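Aldehyde dehydrogenase family protein (Pseudomonas syringae pv. tomato, PDB 5IUV) probably oxidises indole-3-acetaldehyde to the auxin indole-3-acetic acid with NAD+ as cofactor, as a member of the aldehyde dehydrogenase family. Local coordinates at residues C54-A59 and G228-L233; Q60-S65 and S187-P192; N218-P221 and T226-K229. All coordinates share one frame; numbering follows the deposited sequence.

Contact 1 of 3, residues C54-A59 and G228-L233. With NAD (nicotinamide-adenine-dinucleotide), chain C.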
loop_
_atom_site.group_PDB
_atom_site.type_symbol
_atom_site.label_atom_id
_atom_site.label_comp_id
_atom_site.label_asym_id
_atom_site.label_seq_id
_atom_site.Cartn_x
_atom_site.Cartn_y
_atom_site.Cartn_z
ATOM N N CYS A 54 -13.519 -21.686 35.074
ATOM C CA CYS A 54 -12.642 -22.571 34.319
ATOM C C CYS A 54 -11.206 -22.567 34.836
ATOM O O CYS A 54 -10.774 -21.624 35.502
ATOM C CB CYS A 54 -12.662 -22.188 32.836
ATOM S SG CYS A 54 -14.302 -22.361 32.114
ATOM N N ASP A 55 -10.479 -23.637 34.523
ATOM C CA ASP A 55 -9.101 -23.807 34.966
ATOM C C ASP A 55 -8.297 -24.425 33.821
ATOM O O ASP A 55 -8.762 -24.447 32.675
ATOM C CB ASP A 55 -9.040 -24.679 36.228
ATOM C CG ASP A 55 -7.848 -24.345 37.133
ATOM O OD1 ASP A 55 -6.743 -24.058 36.619
ATOM O OD2 ASP A 55 -8.022 -24.375 38.372
ATOM N N ALA A 56 -7.113 -24.946 34.134
ATOM C CA ALA A 56 -6.197 -25.459 33.114
ATOM C C ALA A 56 -6.822 -26.542 32.226
ATOM O O ALA A 56 -6.565 -26.582 31.018
ATOM C CB ALA A 56 -4.929 -25.990 33.768
ATOM N N ALA A 57 -7.636 -27.412 32.817
ATOM C CA ALA A 57 -8.254 -28.501 32.058
ATOM C C ALA A 57 -9.201 -27.979 30.981
ATOM O O ALA A 57 -9.292 -28.534 29.877
ATOM C CB ALA A 57 -8.995 -29.446 32.993
ATOM N N ASP A 58 -9.914 -26.907 31.306
ATOM C CA ASP A 58 -10.846 -26.311 30.363
ATOM C C ASP A 58 -10.106 -25.582 29.242
ATOM O O ASP A 58 -10.548 -25.606 28.089
ATOM C CB ASP A 58 -11.802 -25.370 31.097
ATOM C CG ASP A 58 -12.480 -26.048 32.273
ATOM O OD1 ASP A 58 -13.329 -26.937 32.040
ATOM O OD2 ASP A 58 -12.148 -25.711 33.428
ATOM N N ALA A 59 -8.987 -24.945 29.583
ATOM C CA ALA A 59 -8.112 -24.351 28.581
ATOM C C ALA A 59 -7.650 -25.417 27.593
ATOM O O ALA A 59 -7.668 -25.203 26.385
ATOM C CB ALA A 59 -6.908 -23.680 29.236
ATOM N N GLY A 228 -6.777 -17.889 32.680
ATOM C CA GLY A 228 -6.040 -16.896 31.915
ATOM C C GLY A 228 -4.578 -17.281 31.780
ATOM O O GLY A 228 -4.024 -17.334 30.679
ATOM N N LYS A 229 -3.962 -17.569 32.922
ATOM C CA LYS A 229 -2.585 -18.042 32.983
ATOM C C LYS A 229 -2.375 -19.319 32.171
ATOM O O LYS A 229 -1.367 -19.455 31.468
ATOM C CB LYS A 229 -2.179 -18.290 34.445
ATOM C CG LYS A 229 -0.779 -18.867 34.624
ATOM C CD LYS A 229 -0.488 -19.107 36.104
ATOM C CE LYS A 229 0.976 -19.435 36.336
ATOM N NZ LYS A 229 1.307 -19.503 37.789
ATOM N N ALA A 230 -3.319 -20.251 32.275
ATOM C CA ALA A 230 -3.229 -21.523 31.557
ATOM C C ALA A 230 -3.187 -21.325 30.043
ATOM O O ALA A 230 -2.441 -22.013 29.335
ATOM C CB ALA A 230 -4.402 -22.434 31.941
ATOM N N LEU A 231 -3.987 -20.389 29.546
ATOM C CA LEU A 231 -3.980 -20.065 28.123
ATOM C C LEU A 231 -2.652 -19.437 27.698
ATOM O O LEU A 231 -2.110 -19.770 26.647
ATOM C CB LEU A 231 -5.144 -19.123 27.780
ATOM C CG LEU A 231 -6.555 -19.734 27.753
ATOM C CD1 LEU A 231 -7.625 -18.647 27.631
ATOM C CD2 LEU A 231 -6.690 -20.737 26.614
ATOM N N ALA A 232 -2.133 -18.527 28.515
ATOM C CA ALA A 232 -0.878 -17.844 28.199
ATOM C C ALA A 232 0.327 -18.788 28.230
ATOM O O ALA A 232 1.326 -18.561 27.539
ATOM C CB ALA A 232 -0.662 -16.690 29.152
ATOM N N LEU A 233 0.233 -19.847 29.022
ATOM C CA LEU A 233 1.302 -20.843 29.095
ATOM C C LEU A 233 1.082 -22.032 28.159
ATOM O O LEU A 233 1.910 -22.943 28.112
ATOM C CB LEU A 233 1.447 -21.364 30.528
ATOM C CG LEU A 233 2.100 -20.442 31.552
ATOM C CD1 LEU A 233 1.845 -20.959 32.964
ATOM C CD2 LEU A 233 3.594 -20.351 31.274
HETATM P PA NAD C . -5.966 -6.945 34.695
HETATM O O1A NAD C . -4.574 -6.774 34.222
HETATM O O2A NAD C . -6.089 -7.187 36.186
HETATM O O5B NAD C . -6.665 -8.127 33.917
HETATM C C5B NAD C . -7.088 -8.090 32.539
HETATM C C4B NAD C . -7.473 -9.497 32.156
HETATM O O4B NAD C . -6.353 -10.374 32.401
HETATM C C3B NAD C . -8.667 -10.127 32.881
HETATM O O3B NAD C . -9.417 -10.954 31.998
HETATM C C2B NAD C . -7.999 -10.964 33.973
HETATM O O2B NAD C . -8.820 -12.043 34.409
HETATM C C1B NAD C . -6.749 -11.440 33.238
HETATM N N9A NAD C . -5.609 -11.827 34.064
HETATM C C8A NAD C . -5.312 -11.414 35.336
HETATM N N7A NAD C . -4.268 -12.007 35.864
HETATM C C5A NAD C . -3.829 -12.858 34.855
HETATM C C6A NAD C . -2.725 -13.730 34.764
HETATM N N6A NAD C . -1.868 -13.957 35.766
HETATM N N1A NAD C . -2.543 -14.389 33.595
HETATM C C2A NAD C . -3.420 -14.200 32.604
HETATM N N3A NAD C . -4.503 -13.416 32.579
HETATM C C4A NAD C . -4.648 -12.757 33.742
HETATM O O3 NAD C . -6.810 -5.629 34.328
HETATM P PN NAD C . -8.318 -5.159 34.610
HETATM O O1N NAD C . -8.370 -4.737 36.029
HETATM O O2N NAD C . -9.246 -6.213 34.139
HETATM O O5D NAD C . -8.491 -3.924 33.612
HETATM C C5D NAD C . -8.013 -2.599 33.933
HETATM C C4D NAD C . -6.749 -2.353 33.147
HETATM O O4D NAD C . -7.033 -2.466 31.733
HETATM C C3D NAD C . -6.143 -0.965 33.315
HETATM O O3D NAD C . -4.738 -1.071 33.518
HETATM C C2D NAD C . -6.492 -0.299 31.979
HETATM O O2D NAD C . -5.612 0.732 31.541
HETATM C C1D NAD C . -6.398 -1.483 30.990
HETATM N N1N NAD C . -7.194 -1.189 29.724
HETATM C C2N NAD C . -6.416 -1.005 28.554
HETATM C C3N NAD C . -7.047 -0.792 27.338
HETATM C C7N NAD C . -6.283 -0.516 26.068
HETATM O O7N NAD C . -5.056 -0.287 26.119
HETATM N N7N NAD C . -6.967 -0.418 24.954
HETATM C C4N NAD C . -8.442 -0.743 27.305
HETATM C C5N NAD C . -9.183 -0.894 28.472
HETATM C C6N NAD C . -8.537 -1.122 29.676
#
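No flat group stands between A56 and A59 on one helix and A230 and L231 on the other; the planar groups lie at the flanks. Beyond helix 224-232, one face of the adenine of NAD rests near its C2A rim on the peptide joining G228 to K229: K229 N lies 3.4 Å from NAD C2A, mostly above the ring plane. Beside helix 56-72, the D55 carboxylate takes A56 N on the anti side of OD1, 16° out of its plane, through a bent bond of 144°. D58 OD2 accepts D55 N at 2.9 Å through the anti lone pair; D58 OD1 holds A32 N. The touching atoms of 54-59 and 228-233 are all carbon. A230 CB enters between A56 CA at 3.7 Å and A59 CB at 3.9 Å. L231 puts CG anti to its carbonyl carbon (chi1 -74°), turning its branched end toward A59, where CD2 lies 3.9 Å from A59 CB. With only methyls on three of these four residues, the CA atoms of A56 and A230 come within 5.2 Å. No hydrogen bond joins them: close fit carries this contact, and a weak C54 O to T226 OG1 bond lies at its margin.

Contact 2 of 3, residues Q60-S65 and S187-P192. With NAD (nicotinamide-adenine-dinucleotide), chain C.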
loop_
_atom_site.group_PDB
_atom_site.type_symbol
_atom_site.label_atom_id
_atom_site.label_comp_id
_atom_site.label_asym_id
_atom_site.label_seq_id
_atom_site.Cartn_x
_atom_site.Cartn_y
_atom_site.Cartn_z
ATOM N N GLN A 60 -7.235 -26.566 28.116
ATOM C CA GLN A 60 -6.808 -27.674 27.268
ATOM C C GLN A 60 -7.905 -28.117 26.305
ATOM O O GLN A 60 -7.651 -28.299 25.113
ATOM C CB GLN A 60 -6.362 -28.861 28.119
ATOM C CG GLN A 60 -5.940 -30.076 27.301
ATOM C CD GLN A 60 -4.729 -29.800 26.408
ATOM O OE1 GLN A 60 -3.824 -29.044 26.769
ATOM N NE2 GLN A 60 -4.709 -30.428 25.241
ATOM N N ARG A 61 -9.125 -28.293 26.809
ATOM C CA ARG A 61 -10.203 -28.747 25.945
ATOM C C ARG A 61 -10.564 -27.680 24.916
ATOM O O ARG A 61 -10.851 -27.999 23.766
ATOM C CB ARG A 61 -11.448 -29.136 26.752
ATOM C CG ARG A 61 -12.524 -29.783 25.887
ATOM C CD ARG A 61 -13.478 -30.672 26.685
ATOM N NE ARG A 61 -14.421 -29.927 27.516
ATOM C CZ ARG A 61 -15.611 -29.503 27.096
ATOM N NH1 ARG A 61 -15.997 -29.732 25.846
ATOM N NH2 ARG A 61 -16.416 -28.844 27.925
ATOM N N ALA A 62 -10.548 -26.416 25.326
ATOM C CA ALA A 62 -10.909 -25.340 24.405
ATOM C C ALA A 62 -9.872 -25.207 23.286
ATOM O O ALA A 62 -10.217 -24.949 22.128
ATOM C CB ALA A 62 -11.058 -24.024 25.154
ATOM N N VAL A 63 -8.599 -25.383 23.636
ATOM C CA VAL A 63 -7.532 -25.222 22.656
ATOM C C VAL A 63 -7.517 -26.409 21.690
ATOM O O VAL A 63 -7.311 -26.230 20.486
ATOM C CB VAL A 63 -6.155 -25.057 23.339
ATOM C CG1 VAL A 63 -5.029 -25.136 22.311
ATOM C CG2 VAL A 63 -6.093 -23.722 24.093
ATOM N N GLU A 64 -7.744 -27.612 22.205
ATOM C CA GLU A 64 -7.894 -28.777 21.325
ATOM C C GLU A 64 -9.037 -28.564 20.334
ATOM O O GLU A 64 -8.925 -28.901 19.155
ATOM C CB GLU A 64 -8.147 -30.052 22.131
ATOM C CG GLU A 64 -6.931 -30.576 22.881
ATOM C CD GLU A 64 -7.233 -31.845 23.673
ATOM O OE1 GLU A 64 -8.206 -32.550 23.331
ATOM O OE2 GLU A 64 -6.493 -32.141 24.635
ATOM N N SER A 65 -10.139 -28.008 20.828
ATOM C CA SER A 65 -11.288 -27.672 19.995
ATOM C C SER A 65 -10.936 -26.600 18.965
ATOM O O SER A 65 -11.248 -26.734 17.781
ATOM C CB SER A 65 -12.450 -27.212 20.880
ATOM O OG SER A 65 -13.500 -26.628 20.130
ATOM N N SER A 187 -8.966 -19.533 14.886
ATOM C CA SER A 187 -9.844 -19.924 15.982
ATOM C C SER A 187 -9.441 -19.106 17.196
ATOM O O SER A 187 -8.253 -18.855 17.414
ATOM C CB SER A 187 -9.747 -21.421 16.288
ATOM O OG SER A 187 -10.206 -22.188 15.196
ATOM N N VAL A 188 -10.427 -18.682 17.979
ATOM C CA VAL A 188 -10.168 -17.830 19.130
ATOM C C VAL A 188 -10.723 -18.444 20.410
ATOM O O VAL A 188 -11.857 -18.917 20.434
ATOM C CB VAL A 188 -10.786 -16.422 18.931
ATOM C CG1 VAL A 188 -10.564 -15.534 20.172
ATOM C CG2 VAL A 188 -10.197 -15.770 17.698
ATOM N N VAL A 189 -9.902 -18.451 21.459
ATOM C CA VAL A 189 -10.370 -18.749 22.805
ATOM C C VAL A 189 -10.397 -17.445 23.593
ATOM O O VAL A 189 -9.351 -16.866 23.910
ATOM C CB VAL A 189 -9.490 -19.780 23.527
ATOM C CG1 VAL A 189 -10.053 -20.076 24.924
ATOM C CG2 VAL A 189 -9.377 -21.059 22.697
ATOM N N LEU A 190 -11.608 -16.985 23.879
ATOM C CA LEU A 190 -11.844 -15.723 24.564
ATOM C C LEU A 190 -11.975 -15.938 26.068
ATOM O O LEU A 190 -12.750 -16.788 26.513
ATOM C CB LEU A 190 -13.107 -15.065 24.005
ATOM C CG LEU A 190 -13.585 -13.754 24.625
ATOM C CD1 LEU A 190 -12.541 -12.659 24.462
ATOM C CD2 LEU A 190 -14.895 -13.347 23.972
ATOM N N LYS A 191 -11.209 -15.169 26.837
ATOM C CA LYS A 191 -11.227 -15.244 28.297
ATOM C C LYS A 191 -11.618 -13.880 28.844
ATOM O O LYS A 191 -10.766 -13.012 29.029
ATOM C CB LYS A 191 -9.855 -15.665 28.845
ATOM C CG LYS A 191 -9.886 -16.495 30.130
ATOM C CD LYS A 191 -10.487 -15.738 31.317
ATOM C CE LYS A 191 -9.617 -14.581 31.786
ATOM N NZ LYS A 191 -10.218 -13.869 32.955
ATOM N N PRO A 192 -12.915 -13.685 29.104
ATOM C CA PRO A 192 -13.390 -12.418 29.658
ATOM C C PRO A 192 -12.954 -12.234 31.108
ATOM O O PRO A 192 -12.628 -13.204 31.803
ATOM C CB PRO A 192 -14.919 -12.545 29.562
ATOM C CG PRO A 192 -15.159 -14.013 29.710
ATOM C CD PRO A 192 -14.000 -14.674 28.980
HETATM P PA NAD C . -5.966 -6.945 34.695
HETATM O O1A NAD C . -4.574 -6.774 34.222
HETATM O O2A NAD C . -6.089 -7.187 36.186
HETATM O O5B NAD C . -6.665 -8.127 33.917
HETATM C C5B NAD C . -7.088 -8.090 32.539
HETATM C C4B NAD C . -7.473 -9.497 32.156
HETATM O O4B NAD C . -6.353 -10.374 32.401
HETATM C C3B NAD C . -8.667 -10.127 32.881
HETATM O O3B NAD C . -9.417 -10.954 31.998
HETATM C C2B NAD C . -7.999 -10.964 33.973
HETATM O O2B NAD C . -8.820 -12.043 34.409
HETATM C C1B NAD C . -6.749 -11.440 33.238
HETATM N N9A NAD C . -5.609 -11.827 34.064
HETATM C C8A NAD C . -5.312 -11.414 35.336
HETATM N N7A NAD C . -4.268 -12.007 35.864
HETATM C C5A NAD C . -3.829 -12.858 34.855
HETATM C C6A NAD C . -2.725 -13.730 34.764
HETATM N N6A NAD C . -1.868 -13.957 35.766
HETATM N N1A NAD C . -2.543 -14.389 33.595
HETATM C C2A NAD C . -3.420 -14.200 32.604
HETATM N N3A NAD C . -4.503 -13.416 32.579
HETATM C C4A NAD C . -4.648 -12.757 33.742
HETATM O O3 NAD C . -6.810 -5.629 34.328
HETATM P PN NAD C . -8.318 -5.159 34.610
HETATM O O1N NAD C . -8.370 -4.737 36.029
HETATM O O2N NAD C . -9.246 -6.213 34.139
HETATM O O5D NAD C . -8.491 -3.924 33.612
HETATM C C5D NAD C . -8.013 -2.599 33.933
HETATM C C4D NAD C . -6.749 -2.353 33.147
HETATM O O4D NAD C . -7.033 -2.466 31.733
HETATM C C3D NAD C . -6.143 -0.965 33.315
HETATM O O3D NAD C . -4.738 -1.071 33.518
HETATM C C2D NAD C . -6.492 -0.299 31.979
HETATM O O2D NAD C . -5.612 0.732 31.541
HETATM C C1D NAD C . -6.398 -1.483 30.990
HETATM N N1N NAD C . -7.194 -1.189 29.724
HETATM C C2N NAD C . -6.416 -1.005 28.554
HETATM C C3N NAD C . -7.047 -0.792 27.338
HETATM C C7N NAD C . -6.283 -0.516 26.068
HETATM O O7N NAD C . -5.056 -0.287 26.119
HETATM N N7N NAD C . -6.967 -0.418 24.954
HETATM C C4N NAD C . -8.442 -0.743 27.305
HETATM C C5N NAD C . -9.183 -0.894 28.472
HETATM C C6N NAD C . -8.537 -1.122 29.676
#
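K191 NZ is gripped from several directions: it donates to NAD O2B at 2.7 Å, to NAD O3B at 3.2 Å and to P192 O at 2.8 Å, and G222 O is a further partner. Four oxygens thus surround a group with three hydrogens, and at least one hydrogen is probably shared. NZ stands above the P192 carbonyl plane, 43° out of it and not on a lone pair. Bends at chi2 (-63°) and chi3 (-68°) curl the lysine chain toward the adenosine ribose. E194 OE1, itself hydrogen-bonded to NAD, adds a long, weak ion pair. Further back on the same strand, V189 makes the contact with helix 56-72. Its CG1 meets A62 CB at 4.1 Å, while CG2 lies 4.0 Å from A62 O and, more loosely, 4.5 Å from V63 CG2. With CB pointing toward the helix, CG1 anti to the backbone N and CG2 anti to the carbonyl carbon, one methyl faces A62 CB and the other A62 O. L220 and L231 extend this apolar layer. A helix packed on a strand of the parallel part of the sheet, whose end presents a lysine to the adenosine ribose, is consistent with the Rossmann-like domain of aldehyde dehydrogenases.

Contact 3 of 3, residues N218-P221 and T226-K229. With NAD (nicotinamide-adenine-dinucleotide), chain C.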
loop_
_atom_site.group_PDB
_atom_site.type_symbol
_atom_site.label_atom_id
_atom_site.label_comp_id
_atom_site.label_asym_id
_atom_site.label_seq_id
_atom_site.Cartn_x
_atom_site.Cartn_y
_atom_site.Cartn_z
ATOM N N ASN A 218 -14.507 -20.187 21.199
ATOM C CA ASN A 218 -14.768 -20.786 22.497
ATOM C C ASN A 218 -14.603 -19.712 23.561
ATOM O O ASN A 218 -13.738 -18.850 23.429
ATOM C CB ASN A 218 -13.816 -21.957 22.769
ATOM C CG ASN A 218 -14.053 -23.141 21.838
ATOM O OD1 ASN A 218 -15.174 -23.380 21.385
ATOM N ND2 ASN A 218 -12.991 -23.890 21.554
ATOM N N VAL A 219 -15.424 -19.761 24.606
ATOM C CA VAL A 219 -15.379 -18.743 25.660
ATOM C C VAL A 219 -15.185 -19.379 27.040
ATOM O O VAL A 219 -15.979 -20.223 27.460
ATOM C CB VAL A 219 -16.663 -17.890 25.677
ATOM C CG1 VAL A 219 -16.604 -16.860 26.813
ATOM C CG2 VAL A 219 -16.853 -17.195 24.326
ATOM N N LEU A 220 -14.135 -18.965 27.740
ATOM C CA LEU A 220 -13.821 -19.528 29.053
ATOM C C LEU A 220 -13.851 -18.478 30.167
ATOM O O LEU A 220 -12.857 -17.789 30.405
ATOM C CB LEU A 220 -12.447 -20.194 29.024
ATOM C CG LEU A 220 -12.215 -21.278 27.973
ATOM C CD1 LEU A 220 -10.806 -21.872 28.117
ATOM C CD2 LEU A 220 -13.287 -22.360 28.083
ATOM N N PRO A 221 -14.998 -18.344 30.851
ATOM C CA PRO A 221 -15.018 -17.454 32.016
ATOM C C PRO A 221 -14.201 -18.055 33.157
ATOM O O PRO A 221 -14.028 -19.275 33.215
ATOM C CB PRO A 221 -16.506 -17.362 32.370
ATOM C CG PRO A 221 -17.104 -18.618 31.815
ATOM C CD PRO A 221 -16.313 -18.956 30.587
ATOM N N THR A 226 -5.969 -18.496 37.048
ATOM C CA THR A 226 -6.221 -19.901 36.723
ATOM C C THR A 226 -6.279 -20.106 35.199
ATOM O O THR A 226 -5.283 -20.493 34.588
ATOM C CB THR A 226 -7.528 -20.439 37.386
ATOM O OG1 THR A 226 -8.615 -19.541 37.153
ATOM C CG2 THR A 226 -7.345 -20.603 38.897
ATOM N N VAL A 227 -7.424 -19.838 34.578
ATOM C CA VAL A 227 -7.575 -20.159 33.162
ATOM C C VAL A 227 -6.849 -19.147 32.260
ATOM O O VAL A 227 -6.337 -19.517 31.200
ATOM C CB VAL A 227 -9.072 -20.266 32.756
ATOM C CG1 VAL A 227 -9.812 -18.947 32.965
ATOM C CG2 VAL A 227 -9.213 -20.757 31.312
ATOM N N GLY A 228 -6.777 -17.889 32.680
ATOM C CA GLY A 228 -6.040 -16.896 31.915
ATOM C C GLY A 228 -4.578 -17.281 31.780
ATOM O O GLY A 228 -4.024 -17.334 30.679
ATOM N N LYS A 229 -3.962 -17.569 32.922
ATOM C CA LYS A 229 -2.585 -18.042 32.983
ATOM C C LYS A 229 -2.375 -19.319 32.171
ATOM O O LYS A 229 -1.367 -19.455 31.468
ATOM C CB LYS A 229 -2.179 -18.290 34.445
ATOM C CG LYS A 229 -0.779 -18.867 34.624
ATOM C CD LYS A 229 -0.488 -19.107 36.104
ATOM C CE LYS A 229 0.976 -19.435 36.336
ATOM N NZ LYS A 229 1.307 -19.503 37.789
HETATM P PA NAD C . -5.966 -6.945 34.695
HETATM O O1A NAD C . -4.574 -6.774 34.222
HETATM O O2A NAD C . -6.089 -7.187 36.186
HETATM O O5B NAD C . -6.665 -8.127 33.917
HETATM C C5B NAD C . -7.088 -8.090 32.539
HETATM C C4B NAD C . -7.473 -9.497 32.156
HETATM O O4B NAD C . -6.353 -10.374 32.401
HETATM C C3B NAD C . -8.667 -10.127 32.881
HETATM O O3B NAD C . -9.417 -10.954 31.998
HETATM C C2B NAD C . -7.999 -10.964 33.973
HETATM O O2B NAD C . -8.820 -12.043 34.409
HETATM C C1B NAD C . -6.749 -11.440 33.238
HETATM N N9A NAD C . -5.609 -11.827 34.064
HETATM C C8A NAD C . -5.312 -11.414 35.336
HETATM N N7A NAD C . -4.268 -12.007 35.864
HETATM C C5A NAD C . -3.829 -12.858 34.855
HETATM C C6A NAD C . -2.725 -13.730 34.764
HETATM N N6A NAD C . -1.868 -13.957 35.766
HETATM N N1A NAD C . -2.543 -14.389 33.595
HETATM C C2A NAD C . -3.420 -14.200 32.604
HETATM N N3A NAD C . -4.503 -13.416 32.579
HETATM C C4A NAD C . -4.648 -12.757 33.742
HETATM O O3 NAD C . -6.810 -5.629 34.328
HETATM P PN NAD C . -8.318 -5.159 34.610
HETATM O O1N NAD C . -8.370 -4.737 36.029
HETATM O O2N NAD C . -9.246 -6.213 34.139
HETATM O O5D NAD C . -8.491 -3.924 33.612
HETATM C C5D NAD C . -8.013 -2.599 33.933
HETATM C C4D NAD C . -6.749 -2.353 33.147
HETATM O O4D NAD C . -7.033 -2.466 31.733
HETATM C C3D NAD C . -6.143 -0.965 33.315
HETATM O O3D NAD C . -4.738 -1.071 33.518
HETATM C C2D NAD C . -6.492 -0.299 31.979
HETATM O O2D NAD C . -5.612 0.732 31.541
HETATM C C1D NAD C . -6.398 -1.483 30.990
HETATM N N1N NAD C . -7.194 -1.189 29.724
HETATM C C2N NAD C . -6.416 -1.005 28.554
HETATM C C3N NAD C . -7.047 -0.792 27.338
HETATM C C7N NAD C . -6.283 -0.516 26.068
HETATM O O7N NAD C . -5.056 -0.287 26.119
HETATM N N7N NAD C . -6.967 -0.418 24.954
HETATM C C4N NAD C . -8.442 -0.743 27.305
HETATM C C5N NAD C . -9.183 -0.894 28.472
HETATM C C6N NAD C . -8.537 -1.122 29.676
#
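A beta-loop-alpha unit of the Rossmann-like NAD-binding domain brings L220, just past strand 217-219, against V227 of helix 224-232. Only four residues separate the segments, making this the local turn by which the chain leaves the parallel strands of the sheet and enters the helix beside the adenine. A probable hydrogen bond from L220 N to L190 O carries the pairing with strand 187-191 one residue beyond strand 217-219. The helix departs from regular alpha geometry, with a wider pi-type turn at 226-228.

L220 and V227 carry the contact, their side chains crossing at a slant. One methyl does most of the touching: V227 CG2 packs 3.7 Å from L220 CD1 and 4.0 Å from L220 CB, so it lies along the leucine instead of meeting its end alone. V227 has CG2 anti to its backbone N, which leaves CG1 wedged between the backbone N and the carbonyl carbon (chi1 62°). That torsion turns the second methyl to the backbone just past the strand, where V227 CG1 stands 4.2 Å from P221 O. G228 has no side chain, and the adenine lies close against its backbone there, with G228 C 3.4 Å from NAD C2A.

Polar groups at the margins are held by neighbouring elements. N218 donates through ND2 to S65 OG and accepts Q25 N at OD1, tying the strand to helix 56-72 and to the 22-24 region. T226 OG1 bonds Y223 O within the turn, with a weak second bond to C54 O. L220 O, by contrast, is buried and has no hydrogen-bonding partner anywhere in the model; V227 CG1 lies 4.1 Å from L220 O.

How the contacts relate
The three contacts form one cluster on the same side of the chain's centre: contacts 1 and 3 lie 5 Å apart between centres, contacts 2 and 3 8 Å, and contacts 1 and 2 9 Å. Contacts 1 and 2 share helix 56-72, and contacts 2 and 3 reach neighbouring parallel strands, 187-191 and 217-219. Along the chain, contact 2 falls within the span bridged by contact 1; contact 3 follows contact 2 and ends with contact 1 on helix 224-232, sharing G228 and K229. L231 CD2 touches V189 CG1 at 3.8 Å, and two helices and these strands form continuous packing. All three contacts touch NAD, and the cluster backs its adenosine side.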